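Local atomic coordinates of NANS (YJHS), A 9-O-acetyl N-acetylneuraminic acid esterase (Escherichia coli O157:H7 EDL933, PDB entry 3PT5), a protein that probably removes the 9-O-acetyl group from 9-O-acetyl-N-acetylneuraminate, a host sialic acid, by hydrolysis as an SGNH-family esterase. Residues Ser30-Gly36 and His312-Arg318; Met86-His90 and Gln100-Val104; Tyr89-Leu93 and Tyr294-Arg299. All blocks are in the same frame, centred on the assembly; numbering follows the deposited sequence.

Contact 1 (Ser30-Gly36 and His312-Arg318)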
ATOM      1  N   SER A  30       4.546   2.736  -6.049  1.00  8.91           N
ATOM      2  CA  SER A  30       5.409   3.090  -4.926  1.00  9.61           C
ATOM      3  C   SER A  30       4.740   3.774  -3.750  1.00  9.30           C
ATOM      4  O   SER A  30       5.081   3.486  -2.606  1.00 11.18           O
ATOM      5  CB  SER A  30       6.612   3.924  -5.379  1.00  9.12           C
ATOM      6  OG  SER A  30       6.189   5.163  -5.894  1.00 10.37           O
ATOM      7  N   ASN A  31       3.795   4.686  -4.010  1.00 10.27           N
ATOM      8  CA  ASN A  31       3.236   5.459  -2.887  1.00  9.41           C
ATOM      9  C   ASN A  31       2.196   4.715  -2.052  1.00  9.30           C
ATOM     10  O   ASN A  31       1.802   5.183  -0.993  1.00 10.90           O
ATOM     11  CB  ASN A  31       2.774   6.851  -3.351  1.00  8.93           C
ATOM     12  CG  ASN A  31       3.942   7.800  -3.494  1.00  9.48           C
ATOM     13  OD1 ASN A  31       4.804   7.855  -2.597  1.00  8.36           O
ATOM     14  ND2 ASN A  31       4.019   8.522  -4.627  1.00  7.78           N
ATOM     15  N   ALA A  32       1.833   3.525  -2.490  1.00  8.84           N
ATOM     16  CA  ALA A  32       0.955   2.625  -1.739  1.00  9.77           C
ATOM     17  C   ALA A  32       1.747   1.795  -0.724  1.00 10.20           C
ATOM     18  O   ALA A  32       1.168   1.243   0.208  1.00 11.10           O
ATOM     19  CB  ALA A  32       0.224   1.689  -2.669  1.00  9.37           C
ATOM     20  N   MET A  33       3.062   1.725  -0.933  1.00 10.60           N
ATOM     21  CA  MET A  33       3.902   0.792  -0.192  1.00  9.16           C
ATOM     22  C   MET A  33       5.067   1.493   0.490  1.00  9.08           C
ATOM     23  O   MET A  33       5.065   2.698   0.659  1.00  9.52           O
ATOM     24  CB  MET A  33       4.396  -0.303  -1.139  1.00  9.39           C
ATOM     25  CG  MET A  33       5.018   0.196  -2.424  1.00  9.50           C
ATOM     26  SD  MET A  33       5.744  -1.147  -3.387  1.00 11.03           S
ATOM     27  CE  MET A  33       7.131  -1.613  -2.330  1.00 11.69           C
ATOM     28  N   ALA A  34       6.082   0.726   0.891  1.00  8.65           N
ATOM     29  CA  ALA A  34       7.109   1.257   1.736  1.00  9.11           C
ATOM     30  C   ALA A  34       8.179   1.996   0.933  1.00  9.41           C
ATOM     31  O   ALA A  34       9.198   1.432   0.571  1.00  9.17           O
ATOM     32  CB  ALA A  34       7.735   0.097   2.554  1.00  9.62           C
ATOM     33  N   TYR A  35       7.922   3.268   0.646  1.00  8.13           N
ATOM     34  CA  TYR A  35       8.897   4.144   0.023  1.00  7.85           C
ATOM     35  C   TYR A  35       9.266   5.325   0.915  1.00  8.17           C
ATOM     36  O   TYR A  35       9.995   6.181   0.504  1.00  9.22           O
ATOM     37  CB  TYR A  35       8.434   4.591  -1.349  1.00  9.57           C
ATOM     38  CG  TYR A  35       8.884   3.651  -2.463  1.00  7.03           C
ATOM     39  CD1 TYR A  35       8.276   2.401  -2.625  1.00  7.12           C
ATOM     40  CD2 TYR A  35       9.927   3.995  -3.334  1.00  6.85           C
ATOM     41  CE1 TYR A  35       8.644   1.562  -3.643  1.00  8.92           C
ATOM     42  CE2 TYR A  35      10.310   3.141  -4.360  1.00 10.33           C
ATOM     43  CZ  TYR A  35       9.665   1.920  -4.498  1.00 10.20           C
ATOM     44  OH  TYR A  35      10.071   1.084  -5.547  1.00 13.40           O
ATOM     45  N   GLY A  36       8.798   5.334   2.166  1.00  7.89           N
ATOM     46  CA  GLY A  36       9.298   6.320   3.133  1.00  7.98           C
ATOM     47  C   GLY A  36      10.743   6.045   3.496  1.00  8.41           C
ATOM     48  O   GLY A  36      11.079   4.924   3.911  1.00  8.64           O
ATOM     49  N   HIS A 312       8.043  10.512  -3.735  1.00  7.01           N
ATOM     50  CA  HIS A 312       7.418   9.648  -2.737  1.00  6.01           C
ATOM     51  C   HIS A 312       7.145  10.337  -1.412  1.00  7.20           C
ATOM     52  O   HIS A 312       7.920  11.213  -0.962  1.00  7.39           O
ATOM     53  CB  HIS A 312       8.277   8.430  -2.441  1.00  6.80           C
ATOM     54  CG  HIS A 312       8.834   7.803  -3.651  1.00  7.94           C
ATOM     55  ND1 HIS A 312      10.083   7.829  -4.159  1.00 12.06           N
ATOM     56  CD2 HIS A 312       8.084   6.992  -4.474  1.00  8.80           C
ATOM     57  CE1 HIS A 312      10.066   7.056  -5.289  1.00  8.15           C
ATOM     58  NE2 HIS A 312       8.850   6.575  -5.467  1.00 11.02           N
ATOM     59  N   PHE A 313       6.042   9.917  -0.779  1.00  8.08           N
ATOM     60  CA  PHE A 313       5.701  10.422   0.561  1.00  7.89           C
ATOM     61  C   PHE A 313       6.686   9.934   1.604  1.00  7.79           C
ATOM     62  O   PHE A 313       7.249   8.846   1.469  1.00  7.90           O
ATOM     63  CB  PHE A 313       4.318   9.977   0.966  1.00  8.51           C
ATOM     64  CG  PHE A 313       3.231  10.586   0.144  1.00  8.75           C
ATOM     65  CD1 PHE A 313       2.888  11.946   0.305  1.00  6.75           C
ATOM     66  CD2 PHE A 313       2.505   9.773  -0.719  1.00  8.53           C
ATOM     67  CE1 PHE A 313       1.847  12.495  -0.454  1.00  8.09           C
ATOM     68  CE2 PHE A 313       1.435  10.304  -1.471  1.00  8.56           C
ATOM     69  CZ  PHE A 313       1.135  11.660  -1.333  1.00  7.08           C
ATOM     70  N   SER A 314       6.906  10.774   2.618  1.00  8.15           N
ATOM     71  CA  SER A 314       7.874  10.482   3.693  1.00  7.57           C
ATOM     72  C   SER A 314       7.337   9.434   4.655  1.00  8.00           C
ATOM     73  O   SER A 314       6.128   9.161   4.716  1.00  7.88           O
ATOM     74  CB  SER A 314       8.198  11.765   4.488  1.00  9.17           C
ATOM     75  OG  SER A 314       7.016  12.244   5.195  1.00  9.11           O
ATOM     76  N   SER A 315       8.248   8.871   5.450  1.00  7.32           N
ATOM     77  CA  SER A 315       7.832   7.961   6.514  1.00  8.63           C
ATOM     78  C   SER A 315       6.875   8.649   7.492  1.00  8.31           C
ATOM     79  O   SER A 315       5.872   8.064   7.895  1.00  9.95           O
ATOM     80  CB  SER A 315       9.072   7.461   7.259  1.00  7.95           C
ATOM     81  OG  SER A 315       9.951   6.823   6.351  1.00  8.71           O
ATOM     82  N   ALA A 316       7.203   9.893   7.847  1.00  9.16           N
ATOM     83  CA  ALA A 316       6.390  10.718   8.740  1.00  7.98           C
ATOM     84  C   ALA A 316       4.986  10.932   8.174  1.00  8.49           C
ATOM     85  O   ALA A 316       4.026  10.817   8.905  1.00  9.72           O
ATOM     86  CB  ALA A 316       7.078  12.059   8.953  1.00  9.59           C
ATOM     87  N   ALA A 317       4.881  11.276   6.884  1.00  9.08           N
ATOM     88  CA  ALA A 317       3.542  11.463   6.275  1.00  8.91           C
ATOM     89  C   ALA A 317       2.725  10.187   6.298  1.00  9.86           C
ATOM     90  O   ALA A 317       1.504  10.205   6.457  1.00 10.35           O
ATOM     91  CB  ALA A 317       3.659  11.955   4.848  1.00 10.12           C
ATOM     92  N   ARG A 318       3.403   9.068   6.114  1.00  9.14           N
ATOM     93  CA  ARG A 318       2.696   7.797   6.053  1.00  9.04           C
ATOM     94  C   ARG A 318       2.141   7.428   7.430  1.00  9.66           C
ATOM     95  O   ARG A 318       0.988   7.036   7.536  1.00 10.73           O
ATOM     96  CB  ARG A 318       3.638   6.731   5.517  1.00  7.90           C
ATOM     97  CG  ARG A 318       3.922   7.005   4.039  1.00  8.11           C
ATOM     98  CD  ARG A 318       4.990   6.067   3.524  1.00 10.15           C
ATOM     99  NE  ARG A 318       5.610   6.548   2.276  1.00  8.49           N
ATOM    100  CZ  ARG A 318       5.153   6.319   1.061  1.00 10.20           C
ATOM    101  NH1 ARG A 318       4.028   5.629   0.904  1.00 10.78           N
ATOM    102  NH2 ARG A 318       5.827   6.799  -0.010  1.00  7.96           N
TER
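Asn31 and Arg318 hold this buried contact together. Asn31 OD1 accepts two hydrogen bonds, from Phe313 N (3.0 Å) and from Arg318 NH2 (3.0 Å), while Arg318 NH1 donates to Asn31 O at 3.0 Å. The guanidinium also folds back on its own segment, with Arg318 NE and NH2 each 2.9 Å from Phe313 O. One arginine thus clamps the 3-10 turn at 30-32 to the start of helix 315-335, whose N-cap, Ser314, accepts a capping hydrogen bond at OG from Ala317 N (2.9 Å). Gln106 binds Arg318 NH1, and Asn31 ND2 reaches Glu192 and Ser311 O. Further out, Ser30 OG and His312 NE2 lie 3.0 Å apart. Tyr35 leans over one face of the His312 ring, its CD2 3.5 Å from His312 NE2, and its hydroxyl bonds to Gln84. Gly36 packs against the helix start, where a CB would come within 2.5 Å of Ser315 OG. Ser30 follows strand 20-28 in the sequence GQSN, and its closeness to His312 is consistent with the nucleophile and histidine of an SGNH hydrolase. The network joins two pieces of chain far apart in sequence, and so probably holds the serine and histidine side by side.

Contact 2 (Met86-His90 and Gln100-Val104)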
ATOM      1  N   MET A  86      11.258  -4.238  -0.256  1.00 10.38           N
ATOM      2  CA  MET A  86      12.028  -3.055   0.146  1.00  9.63           C
ATOM      3  C   MET A  86      12.788  -3.248   1.460  1.00  9.60           C
ATOM      4  O   MET A  86      13.397  -2.307   1.967  1.00 10.19           O
ATOM      5  CB  MET A  86      11.092  -1.831   0.290  1.00  9.68           C
ATOM      6  CG  MET A  86      10.260  -1.477  -0.957  1.00 11.39           C
ATOM      7  SD  MET A  86      11.246  -1.140  -2.426  1.00 12.27           S
ATOM      8  CE  MET A  86      11.841   0.495  -1.996  1.00 11.99           C
ATOM      9  N   GLN A  87      12.758  -4.459   2.016  1.00 10.21           N
ATOM     10  CA  GLN A  87      13.189  -4.679   3.392  1.00 10.45           C
ATOM     11  C   GLN A  87      14.678  -4.514   3.624  1.00 10.27           C
ATOM     12  O   GLN A  87      15.094  -4.348   4.763  1.00 11.30           O
ATOM     13  CB  GLN A  87      12.707  -6.037   3.902  1.00 10.98           C
ATOM     14  CG  GLN A  87      11.191  -6.231   3.872  1.00 11.10           C
ATOM     15  CD  GLN A  87      10.827  -7.480   4.582  1.00 13.07           C
ATOM     16  OE1 GLN A  87      11.551  -8.484   4.487  1.00 13.03           O
ATOM     17  NE2 GLN A  87       9.690  -7.471   5.271  1.00 12.71           N
ATOM     18  N   SER A  88      15.463  -4.542   2.547  1.00 10.02           N
ATOM     19  CA  SER A  88      16.910  -4.294   2.612  1.00 10.26           C
ATOM     20  C   SER A  88      17.352  -2.855   2.265  1.00  9.98           C
ATOM     21  O   SER A  88      18.542  -2.544   2.286  1.00 10.24           O
ATOM     22  CB  SER A  88      17.683  -5.329   1.770  1.00 11.24           C
ATOM     23  OG  SER A  88      17.488  -6.647   2.284  1.00 12.73           O
ATOM     24  N   TYR A  89      16.395  -1.967   1.988  1.00  9.42           N
ATOM     25  CA  TYR A  89      16.746  -0.579   1.755  1.00  9.69           C
ATOM     26  C   TYR A  89      16.917   0.145   3.090  1.00  9.75           C
ATOM     27  O   TYR A  89      16.140   1.058   3.396  1.00  9.49           O
ATOM     28  CB  TYR A  89      15.656   0.107   0.941  1.00  9.29           C
ATOM     29  CG  TYR A  89      15.687  -0.214  -0.527  1.00 10.53           C
ATOM     30  CD1 TYR A  89      15.110  -1.381  -1.011  1.00 12.92           C
ATOM     31  CD2 TYR A  89      16.269   0.669  -1.434  1.00 16.85           C
ATOM     32  CE1 TYR A  89      15.094  -1.674  -2.383  1.00 14.80           C
ATOM     33  CE2 TYR A  89      16.255   0.395  -2.805  1.00 13.67           C
ATOM     34  CZ  TYR A  89      15.694  -0.793  -3.263  1.00 17.12           C
ATOM     35  OH  TYR A  89      15.687  -1.084  -4.621  1.00 18.44           O
ATOM     36  N   HIS A  90      17.901  -0.259   3.888  1.00 10.23           N
ATOM     37  CA  HIS A  90      18.048   0.280   5.232  1.00 11.19           C
ATOM     38  C   HIS A  90      18.445   1.731   5.231  1.00 10.90           C
ATOM     39  O   HIS A  90      19.217   2.189   4.354  1.00 11.30           O
ATOM     40  CB  HIS A  90      19.110  -0.484   6.039  1.00 11.10           C
ATOM     41  CG  HIS A  90      18.929  -1.968   6.024  1.00 11.35           C
ATOM     42  ND1 HIS A  90      17.704  -2.579   6.219  1.00 12.32           N
ATOM     43  CD2 HIS A  90      19.824  -2.971   5.855  1.00 13.43           C
ATOM     44  CE1 HIS A  90      17.849  -3.894   6.147  1.00 10.98           C
ATOM     45  NE2 HIS A  90      19.133  -4.155   5.949  1.00 12.56           N
ATOM     46  N   GLN A 100      14.645  -2.477  12.574  1.00 16.51           N
ATOM     47  CA  GLN A 100      14.639  -1.169  11.874  1.00 15.11           C
ATOM     48  C   GLN A 100      15.063  -1.288  10.411  1.00 14.80           C
ATOM     49  O   GLN A 100      15.679  -0.369   9.866  1.00 16.23           O
ATOM     50  CB  GLN A 100      15.594  -0.177  12.549  1.00 16.73           C
ATOM     51  CG  GLN A 100      15.184   0.293  13.907  1.00 20.04           C
ATOM     52  CD  GLN A 100      16.133   1.348  14.452  1.00 21.70           C
ATOM     53  OE1 GLN A 100      17.323   1.083  14.591  1.00 25.43           O
ATOM     54  NE2 GLN A 100      15.606   2.547  14.765  1.00 25.34           N
ATOM     55  N   TYR A 101      14.711  -2.398   9.793  1.00 12.94           N
ATOM     56  CA  TYR A 101      15.092  -2.697   8.413  1.00 12.01           C
ATOM     57  C   TYR A 101      14.288  -1.883   7.410  1.00 11.52           C
ATOM     58  O   TYR A 101      13.122  -1.598   7.628  1.00 10.79           O
ATOM     59  CB  TYR A 101      14.878  -4.184   8.118  1.00 12.34           C
ATOM     60  CG  TYR A 101      13.518  -4.731   8.565  1.00 12.12           C
ATOM     61  CD1 TYR A 101      12.413  -4.716   7.707  1.00 11.06           C
ATOM     62  CD2 TYR A 101      13.349  -5.257   9.827  1.00 10.11           C
ATOM     63  CE1 TYR A 101      11.183  -5.188   8.108  1.00 12.16           C
ATOM     64  CE2 TYR A 101      12.116  -5.733  10.255  1.00 13.22           C
ATOM     65  CZ  TYR A 101      11.031  -5.698   9.385  1.00 12.72           C
ATOM     66  OH  TYR A 101       9.816  -6.173   9.782  1.00 14.33           O
ATOM     67  N   GLY A 102      14.904  -1.527   6.295  1.00 10.52           N
ATOM     68  CA  GLY A 102      14.130  -1.079   5.151  1.00 10.38           C
ATOM     69  C   GLY A 102      13.497   0.294   5.234  1.00  9.60           C
ATOM     70  O   GLY A 102      13.878   1.152   6.032  1.00 10.57           O
ATOM     71  N   THR A 103      12.533   0.487   4.344  1.00  9.25           N
ATOM     72  CA  THR A 103      11.784   1.726   4.246  1.00  8.83           C
ATOM     73  C   THR A 103      10.440   1.578   4.963  1.00  9.29           C
ATOM     74  O   THR A 103      10.128   0.519   5.491  1.00  9.80           O
ATOM     75  CB  THR A 103      11.509   2.009   2.769  1.00  8.77           C
ATOM     76  OG1 THR A 103      11.150   0.770   2.142  1.00 11.23           O
ATOM     77  CG2 THR A 103      12.753   2.614   2.141  1.00  7.92           C
ATOM     78  N   VAL A 104       9.659   2.658   5.004  1.00  7.72           N
ATOM     79  CA  VAL A 104       8.417   2.659   5.780  1.00  8.13           C
ATOM     80  C   VAL A 104       7.208   2.846   4.869  1.00  8.08           C
ATOM     81  O   VAL A 104       7.207   3.747   4.033  1.00  8.57           O
ATOM     82  CB  VAL A 104       8.442   3.791   6.815  1.00  7.68           C
ATOM     83  CG1 VAL A 104       7.141   3.892   7.594  1.00  7.13           C
ATOM     84  CG2 VAL A 104       9.611   3.550   7.803  1.00  8.63           C
TER
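Tyr101, Gly102 and Thr103 bury most of the surface here, lying along the type I beta turn that runs from Met86 to Tyr89. Tyr101 sets its CB 3.4 Å from Gln87 O and 3.6 Å from His90 CE1. Its ring passes the Gln87 side chain, with Tyr101 CE1 3.9 Å from Gln87 NE2; the polar ends continue outward, the tyrosine hydroxyl to Thr77 and the amide to Cys79 O and Thr61 O. Gly102 makes the one hydrogen bond between the segments, from its N to His90 ND1 (3.0 Å, 153°). Its CA sits 3.5 Å from Met86 O and forms a CA-H...O contact of 3.4 Å with Tyr89 O. Phi of 73° suits a residue without a side chain, and a CB would lie 3.0 Å from both Met86 O and Gln87 CA. Thr103 closes the other end: its OG1 is 3.2 Å from Met86 CB and bonds to Ala34 O, while its CG2 touches Tyr89 CB at 4.0 Å. The His90 ring also stacks on that of His97. Two parts of the long loop between strand 73-75 and helix 107-114 thus close on each other around a glycine, and because His90 ND1 acts as acceptor, the closure depends on a histidine that is not doubly protonated.

Contact 3 (Tyr89-Leu93 and Tyr294-Arg299)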
ATOM      1  N   TYR A  89      16.395  -1.967   1.988  1.00  9.42           N
ATOM      2  CA  TYR A  89      16.746  -0.579   1.755  1.00  9.69           C
ATOM      3  C   TYR A  89      16.917   0.145   3.090  1.00  9.75           C
ATOM      4  O   TYR A  89      16.140   1.058   3.396  1.00  9.49           O
ATOM      5  CB  TYR A  89      15.656   0.107   0.941  1.00  9.29           C
ATOM      6  CG  TYR A  89      15.687  -0.214  -0.527  1.00 10.53           C
ATOM      7  CD1 TYR A  89      15.110  -1.381  -1.011  1.00 12.92           C
ATOM      8  CD2 TYR A  89      16.269   0.669  -1.434  1.00 16.85           C
ATOM      9  CE1 TYR A  89      15.094  -1.674  -2.383  1.00 14.80           C
ATOM     10  CE2 TYR A  89      16.255   0.395  -2.805  1.00 13.67           C
ATOM     11  CZ  TYR A  89      15.694  -0.793  -3.263  1.00 17.12           C
ATOM     12  OH  TYR A  89      15.687  -1.084  -4.621  1.00 18.44           O
ATOM     13  N   HIS A  90      17.901  -0.259   3.888  1.00 10.23           N
ATOM     14  CA  HIS A  90      18.048   0.280   5.232  1.00 11.19           C
ATOM     15  C   HIS A  90      18.445   1.731   5.231  1.00 10.90           C
ATOM     16  O   HIS A  90      19.217   2.189   4.354  1.00 11.30           O
ATOM     17  CB  HIS A  90      19.110  -0.484   6.039  1.00 11.10           C
ATOM     18  CG  HIS A  90      18.929  -1.968   6.024  1.00 11.35           C
ATOM     19  ND1 HIS A  90      17.704  -2.579   6.219  1.00 12.32           N
ATOM     20  CD2 HIS A  90      19.824  -2.971   5.855  1.00 13.43           C
ATOM     21  CE1 HIS A  90      17.849  -3.894   6.147  1.00 10.98           C
ATOM     22  NE2 HIS A  90      19.133  -4.155   5.949  1.00 12.56           N
ATOM     23  N   HIS A  91      17.946   2.448   6.239  1.00 11.18           N
ATOM     24  CA  HIS A  91      18.401   3.779   6.526  1.00 11.26           C
ATOM     25  C   HIS A  91      19.849   3.701   7.055  1.00 12.45           C
ATOM     26  O   HIS A  91      20.183   2.781   7.806  1.00 13.55           O
ATOM     27  CB  HIS A  91      17.487   4.364   7.606  1.00 11.35           C
ATOM     28  CG  HIS A  91      17.683   5.815   7.822  1.00 10.25           C
ATOM     29  ND1 HIS A  91      18.698   6.315   8.607  1.00  9.06           N
ATOM     30  CD2 HIS A  91      17.000   6.889   7.355  1.00  9.14           C
ATOM     31  CE1 HIS A  91      18.626   7.633   8.632  1.00  9.14           C
ATOM     32  NE2 HIS A  91      17.604   8.009   7.876  1.00  9.32           N
ATOM     33  N   PRO A  92      20.728   4.621   6.634  1.00 13.72           N
ATOM     34  CA  PRO A  92      22.133   4.580   7.145  1.00 14.41           C
ATOM     35  C   PRO A  92      22.287   4.523   8.674  1.00 15.92           C
ATOM     36  O   PRO A  92      23.274   3.972   9.175  1.00 16.14           O
ATOM     37  CB  PRO A  92      22.762   5.876   6.622  1.00 14.66           C
ATOM     38  CG  PRO A  92      21.710   6.559   5.780  1.00 14.84           C
ATOM     39  CD  PRO A  92      20.482   5.722   5.681  1.00 13.14           C
ATOM     40  N   LEU A  93      21.349   5.118   9.402  1.00 15.61           N
ATOM     41  CA  LEU A  93      21.447   5.238  10.871  1.00 15.84           C
ATOM     42  C   LEU A  93      20.555   4.215  11.583  1.00 16.74           C
ATOM     43  O   LEU A  93      20.226   4.383  12.762  1.00 16.95           O
ATOM     44  CB  LEU A  93      21.107   6.665  11.314  1.00 15.77           C
ATOM     45  CG  LEU A  93      21.805   7.839  10.608  1.00 15.47           C
ATOM     46  CD1 LEU A  93      21.301   9.149  11.217  1.00 13.55           C
ATOM     47  CD2 LEU A  93      23.369   7.732  10.632  1.00 15.10           C
ATOM     48  N   TYR A 294      15.359   9.970  12.498  1.00 12.61           N
ATOM     49  CA  TYR A 294      16.243  10.614  11.534  1.00 12.10           C
ATOM     50  C   TYR A 294      15.613  10.404  10.152  1.00 11.46           C
ATOM     51  O   TYR A 294      15.258   9.276   9.785  1.00 11.43           O
ATOM     52  CB  TYR A 294      17.674  10.038  11.631  1.00 11.61           C
ATOM     53  CG  TYR A 294      18.312  10.314  12.979  1.00 14.44           C
ATOM     54  CD1 TYR A 294      18.885  11.565  13.266  1.00 13.87           C
ATOM     55  CD2 TYR A 294      18.321   9.343  13.973  1.00 17.73           C
ATOM     56  CE1 TYR A 294      19.449  11.838  14.502  1.00 15.33           C
ATOM     57  CE2 TYR A 294      18.898   9.619  15.241  1.00 14.85           C
ATOM     58  CZ  TYR A 294      19.448  10.858  15.486  1.00 16.40           C
ATOM     59  OH  TYR A 294      19.998  11.089  16.760  1.00 14.40           O
ATOM     60  N   GLY A 295      15.388  11.515   9.467  1.00 10.70           N
ATOM     61  CA  GLY A 295      14.637  11.538   8.212  1.00 10.89           C
ATOM     62  C   GLY A 295      15.520  11.240   7.028  1.00 10.40           C
ATOM     63  O   GLY A 295      16.664  10.812   7.162  1.00 11.18           O
ATOM     64  N   SER A 296      14.964  11.507   5.863  1.00  9.58           N
ATOM     65  CA  SER A 296      15.582  11.126   4.587  1.00 10.11           C
ATOM     66  C   SER A 296      16.860  11.867   4.227  1.00 10.20           C
ATOM     67  O   SER A 296      17.598  11.426   3.334  1.00 11.66           O
ATOM     68  CB  SER A 296      14.561  11.325   3.484  1.00 10.53           C
ATOM     69  OG  SER A 296      14.275  12.714   3.376  1.00 10.45           O
ATOM     70  N   ALA A 297      17.145  12.966   4.938  1.00 11.13           N
ATOM     71  CA  ALA A 297      18.299  13.801   4.634  1.00 11.74           C
ATOM     72  C   ALA A 297      19.596  13.009   4.759  1.00 11.92           C
ATOM     73  O   ALA A 297      20.574  13.367   4.113  1.00 12.33           O
ATOM     74  CB  ALA A 297      18.333  15.011   5.566  1.00 12.76           C
ATOM     75  N   TYR A 298      19.568  11.925   5.544  1.00 11.20           N
ATOM     76  CA  TYR A 298      20.764  11.111   5.790  1.00 11.88           C
ATOM     77  C   TYR A 298      21.062  10.100   4.702  1.00 11.72           C
ATOM     78  O   TYR A 298      22.143   9.499   4.667  1.00 12.32           O
ATOM     79  CB  TYR A 298      20.683  10.418   7.169  1.00 11.17           C
ATOM     80  CG  TYR A 298      20.910  11.393   8.292  1.00 15.76           C
ATOM     81  CD1 TYR A 298      22.215  11.715   8.687  1.00 17.62           C
ATOM     82  CD2 TYR A 298      19.842  12.006   8.939  1.00 17.06           C
ATOM     83  CE1 TYR A 298      22.457  12.600   9.693  1.00 21.70           C
ATOM     84  CE2 TYR A 298      20.087  12.942   9.992  1.00 17.82           C
ATOM     85  CZ  TYR A 298      21.414  13.220  10.338  1.00 18.01           C
ATOM     86  OH  TYR A 298      21.735  14.104  11.345  1.00 26.14           O
ATOM     87  N   ARG A 299      20.109   9.895   3.794  1.00  9.97           N
ATOM     88  CA  ARG A 299      20.305   8.958   2.687  1.00 11.25           C
ATOM     89  C   ARG A 299      21.125   9.560   1.542  1.00 11.43           C
ATOM     90  O   ARG A 299      21.222  10.770   1.393  1.00 12.52           O
ATOM     91  CB  ARG A 299      18.967   8.432   2.161  1.00  9.84           C
ATOM     92  CG  ARG A 299      18.226   7.609   3.194  1.00  9.74           C
ATOM     93  CD  ARG A 299      17.426   6.503   2.577  1.00  7.75           C
ATOM     94  NE  ARG A 299      16.592   5.792   3.539  1.00  9.03           N
ATOM     95  CZ  ARG A 299      16.270   4.490   3.430  1.00 10.94           C
ATOM     96  NH1 ARG A 299      15.481   3.896   4.317  1.00 10.54           N
ATOM     97  NH2 ARG A 299      16.770   3.771   2.432  1.00 12.04           N
TER
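Two loops of the SGNH hydrolase fold meet here, the second carrying a 3-10 turn at 296-298 just before Arg299. At Tyr89 the carbonyl O takes both terminal nitrogens of Arg299, NH2 at 2.9 Å and NH1 at 3.1 Å; the guanidinium is held further by Asn303 O and Glu37 O. His90 lays its carbonyl over the face of that group, while its ring turns off to Gly102. Both ring nitrogens of His91 are used: NE2 crosses to Gly295 O, donating at 3.0 Å in a nearly straight bond (173°), and ND1 accepts from Leu93 N within the segment at 3.0 Å, which orients the imidazole. Pro92 then rests its CG 3.2 Å from Tyr298 O, and its CD lies 3.9 Å from Arg299 CG. The more exposed end of the contact is apolar, with Leu93 reaching between two tyrosines. Its CD1 makes an off-centre CH-pi contact with Tyr294, and a centred one with Tyr298, where CD1 sits 3.7 Å from the Tyr298 ring centroid and 12° off the ring normal.

In the fold
The three contacts lie progressively farther from the chain centre, their own centres about 9, 15 and 21 Å from it for contacts 1, 2 and 3. Contact 1 holds Ser30 and His312, the likely catalytic pair. Contact 2, centred about 12 Å from contact 1, touches it directly: Ala34 O lies 2.6 Å from Thr103 OG1, and Gly36 O 2.9 Å from Val104 N, both probable hydrogen bonds. Contact 3 shares Tyr89 and His90 with contact 2, their centres about 10 Å apart, and Arg299 NH1 packs 3.6 Å from Gly102 O. Contacts 1 and 3, with centres about 13 Å apart, do not touch. In sequence, contacts 2 and 3 both fall inside the loop closed by contact 1.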